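Beta-N-acetylhexosaminidase (Thermotoga neapolitana, PDB 5C0Q) probably hydrolyses off terminal non-reducing N-acetyl-D-hexosamine residues of N-acetyl-beta-D-hexosaminides, as a zinc-binding glycoside hydrolase of family 3. Local coordinates at residues D63-Q68 with D128-G133. Residues are numbered along the deposited sequence; the frame is centred on the assembly and turned at random.
Sequences DHEGGQ and DLRSFG
Glu65 and Arg130 join two loops at the C-terminal mouth of the family 3 TIM barrel, the end where barrels of this kind carry their active sites: the loop 63-68 comes directly after strand 59-62, and the loop 128-133 comes after strand 110-111. The Arg130 side chain lies about 4 Å from a bound zinc ion and about 5 Å from the side chain of His161, a zinc ligand. The salt bridge is bidentate and side-on, each nitrogen taking a different carboxylate oxygen. Arg130 NE meets Glu65 OE1 at 2.9 Å, nearly in the guanidinium plane and fairly straight (159° at the hydrogen). Arg130 NH2 reaches the syn lone pair of Glu65 OE2 at 2.7 Å, but tilted from that plane. The pairing is therefore twisted, with 38° between the two flat groups. Its approach follows from the chains: Glu65 runs extended beyond CG, whereas Arg130 bends at chi3 (61°) and presents its NE edge to the carboxylate. Glu65 OE2 is also salt-bridged to Lys160, so two positive side chains share one acid, which would be expected to favour its ionised form. With an alanine at Arg130 both side-on bonds go, and the Glu65 carboxylate, still held by Lys160 at OE2, is likely to be freer to rotate. Beside the ion pair, extended Gln68 crosses Arg130 at about a right angle, its NE2 lying 4.1 Å from Arg130 CD. Across the dimer interface, Arg431 of the second subunit packs on both Gln68 and Leu129. Gln68 OE1 accepts the backbone N-H of Leu129 in its carbonyl plane, Leu129 N lying 3.2 Å away, and the same oxygen sits 3.1 Å from Leu129 CB.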
loop_
_atom_site.group_PDB
_atom_site.type_symbol
_atom_site.label_atom_id
_atom_site.label_comp_id
_atom_site.label_asym_id
_atom_site.label_seq_id
_atom_site.Cartn_x
_atom_site.Cartn_y
_atom_site.Cartn_z
ATOM N N ASP B 63 -2.601 0.923 -14.250
ATOM C CA ASP B 63 -3.282 -0.286 -14.668
ATOM C C ASP B 63 -3.769 -1.172 -13.540
ATOM O O ASP B 63 -3.927 -2.366 -13.749
ATOM C CB ASP B 63 -2.406 -1.173 -15.554
ATOM C CG ASP B 63 -2.120 -0.574 -16.899
ATOM O OD1 ASP B 63 -2.904 0.237 -17.386
ATOM O OD2 ASP B 63 -1.145 -0.992 -17.527
ATOM N N HIS B 64 -4.024 -0.618 -12.367
ATOM C CA HIS B 64 -4.396 -1.439 -11.229
ATOM C C HIS B 64 -5.834 -1.928 -11.264
ATOM O O HIS B 64 -6.734 -1.298 -10.777
ATOM C CB HIS B 64 -4.115 -0.691 -9.914
ATOM C CG HIS B 64 -4.085 -1.597 -8.733
ATOM N ND1 HIS B 64 -2.918 -2.149 -8.261
ATOM C CD2 HIS B 64 -5.080 -2.118 -7.986
ATOM C CE1 HIS B 64 -3.193 -2.953 -7.256
ATOM N NE2 HIS B 64 -4.499 -2.952 -7.069
ATOM N N GLU B 65 -6.027 -3.086 -11.843
ATOM C CA GLU B 65 -7.344 -3.658 -12.054
ATOM C C GLU B 65 -7.802 -4.428 -10.858
ATOM O O GLU B 65 -8.978 -4.689 -10.716
ATOM C CB GLU B 65 -7.359 -4.612 -13.271
ATOM C CG GLU B 65 -6.972 -4.001 -14.593
ATOM C CD GLU B 65 -6.939 -4.997 -15.776
ATOM O OE1 GLU B 65 -7.348 -6.177 -15.620
ATOM O OE2 GLU B 65 -6.500 -4.568 -16.864
ATOM N N GLY B 66 -6.844 -4.839 -10.033
ATOM C CA GLY B 66 -7.091 -5.867 -9.050
ATOM C C GLY B 66 -6.874 -7.245 -9.692
ATOM O O GLY B 66 -6.947 -7.403 -10.913
ATOM N N GLY B 67 -6.637 -8.252 -8.850
ATOM C CA GLY B 67 -6.372 -9.613 -9.287
ATOM C C GLY B 67 -5.023 -9.737 -9.960
ATOM O O GLY B 67 -3.997 -9.374 -9.419
ATOM N N GLN B 68 -5.057 -10.242 -11.178
ATOM C CA GLN B 68 -3.889 -10.577 -11.964
ATOM C C GLN B 68 -3.078 -9.341 -12.348
ATOM O O GLN B 68 -1.882 -9.359 -12.379
ATOM C CB GLN B 68 -4.396 -11.334 -13.183
ATOM C CG GLN B 68 -3.473 -12.023 -14.069
ATOM C CD GLN B 68 -4.278 -12.743 -15.132
ATOM O OE1 GLN B 68 -5.360 -13.239 -14.848
ATOM N NE2 GLN B 68 -3.784 -12.763 -16.361
ATOM N N ASP B 128 -7.292 -14.292 -18.456
ATOM C CA ASP B 128 -8.072 -15.403 -17.970
ATOM C C ASP B 128 -8.884 -15.052 -16.740
ATOM O O ASP B 128 -10.061 -15.322 -16.663
ATOM C CB ASP B 128 -7.136 -16.562 -17.658
ATOM C CG ASP B 128 -7.867 -17.856 -17.501
ATOM O OD1 ASP B 128 -9.116 -17.842 -17.641
ATOM O OD2 ASP B 128 -7.196 -18.872 -17.210
ATOM N N LEU B 129 -8.231 -14.437 -15.769
ATOM C CA LEU B 129 -8.885 -14.057 -14.550
ATOM C C LEU B 129 -9.411 -12.613 -14.587
ATOM O O LEU B 129 -10.115 -12.184 -13.691
ATOM C CB LEU B 129 -7.883 -14.260 -13.422
ATOM C CG LEU B 129 -7.579 -15.703 -13.033
ATOM C CD1 LEU B 129 -6.661 -15.747 -11.886
ATOM C CD2 LEU B 129 -8.824 -16.423 -12.651
ATOM N N ARG B 130 -9.113 -11.880 -15.647
ATOM C CA ARG B 130 -9.403 -10.476 -15.673
ATOM C C ARG B 130 -10.836 -10.080 -16.047
ATOM O O ARG B 130 -11.201 -8.918 -15.987
ATOM C CB ARG B 130 -8.425 -9.807 -16.610
ATOM C CG ARG B 130 -7.036 -9.842 -16.090
ATOM C CD ARG B 130 -6.034 -9.406 -17.087
ATOM N NE ARG B 130 -6.257 -8.037 -17.520
ATOM C CZ ARG B 130 -5.737 -7.510 -18.613
ATOM N NH1 ARG B 130 -4.954 -8.228 -19.369
ATOM N NH2 ARG B 130 -5.972 -6.264 -18.933
ATOM N N SER B 131 -11.657 -11.053 -16.383
ATOM C CA SER B 131 -13.007 -10.813 -16.762
ATOM C C SER B 131 -13.983 -11.263 -15.675
ATOM O O SER B 131 -13.778 -12.237 -15.030
ATOM C CB SER B 131 -13.275 -11.519 -18.113
ATOM O OG SER B 131 -14.630 -11.792 -18.363
ATOM N N PHE B 132 -15.084 -10.561 -15.520
ATOM C CA PHE B 132 -16.092 -10.931 -14.553
ATOM C C PHE B 132 -16.864 -12.218 -14.844
ATOM O O PHE B 132 -17.421 -12.788 -13.944
ATOM C CB PHE B 132 -17.118 -9.818 -14.426
ATOM C CG PHE B 132 -16.638 -8.597 -13.712
ATOM C CD1 PHE B 132 -16.301 -8.645 -12.360
ATOM C CD2 PHE B 132 -16.632 -7.371 -14.353
ATOM C CE1 PHE B 132 -15.935 -7.526 -11.685
ATOM C CE2 PHE B 132 -16.251 -6.265 -13.680
ATOM C CZ PHE B 132 -15.910 -6.340 -12.328
ATOM N N GLY B 133 -16.927 -12.655 -16.100
ATOM C CA GLY B 133 -17.666 -13.856 -16.470
ATOM C C GLY B 133 -18.114 -13.973 -17.931
ATOM O O GLY B 133 -17.816 -13.123 -18.747
#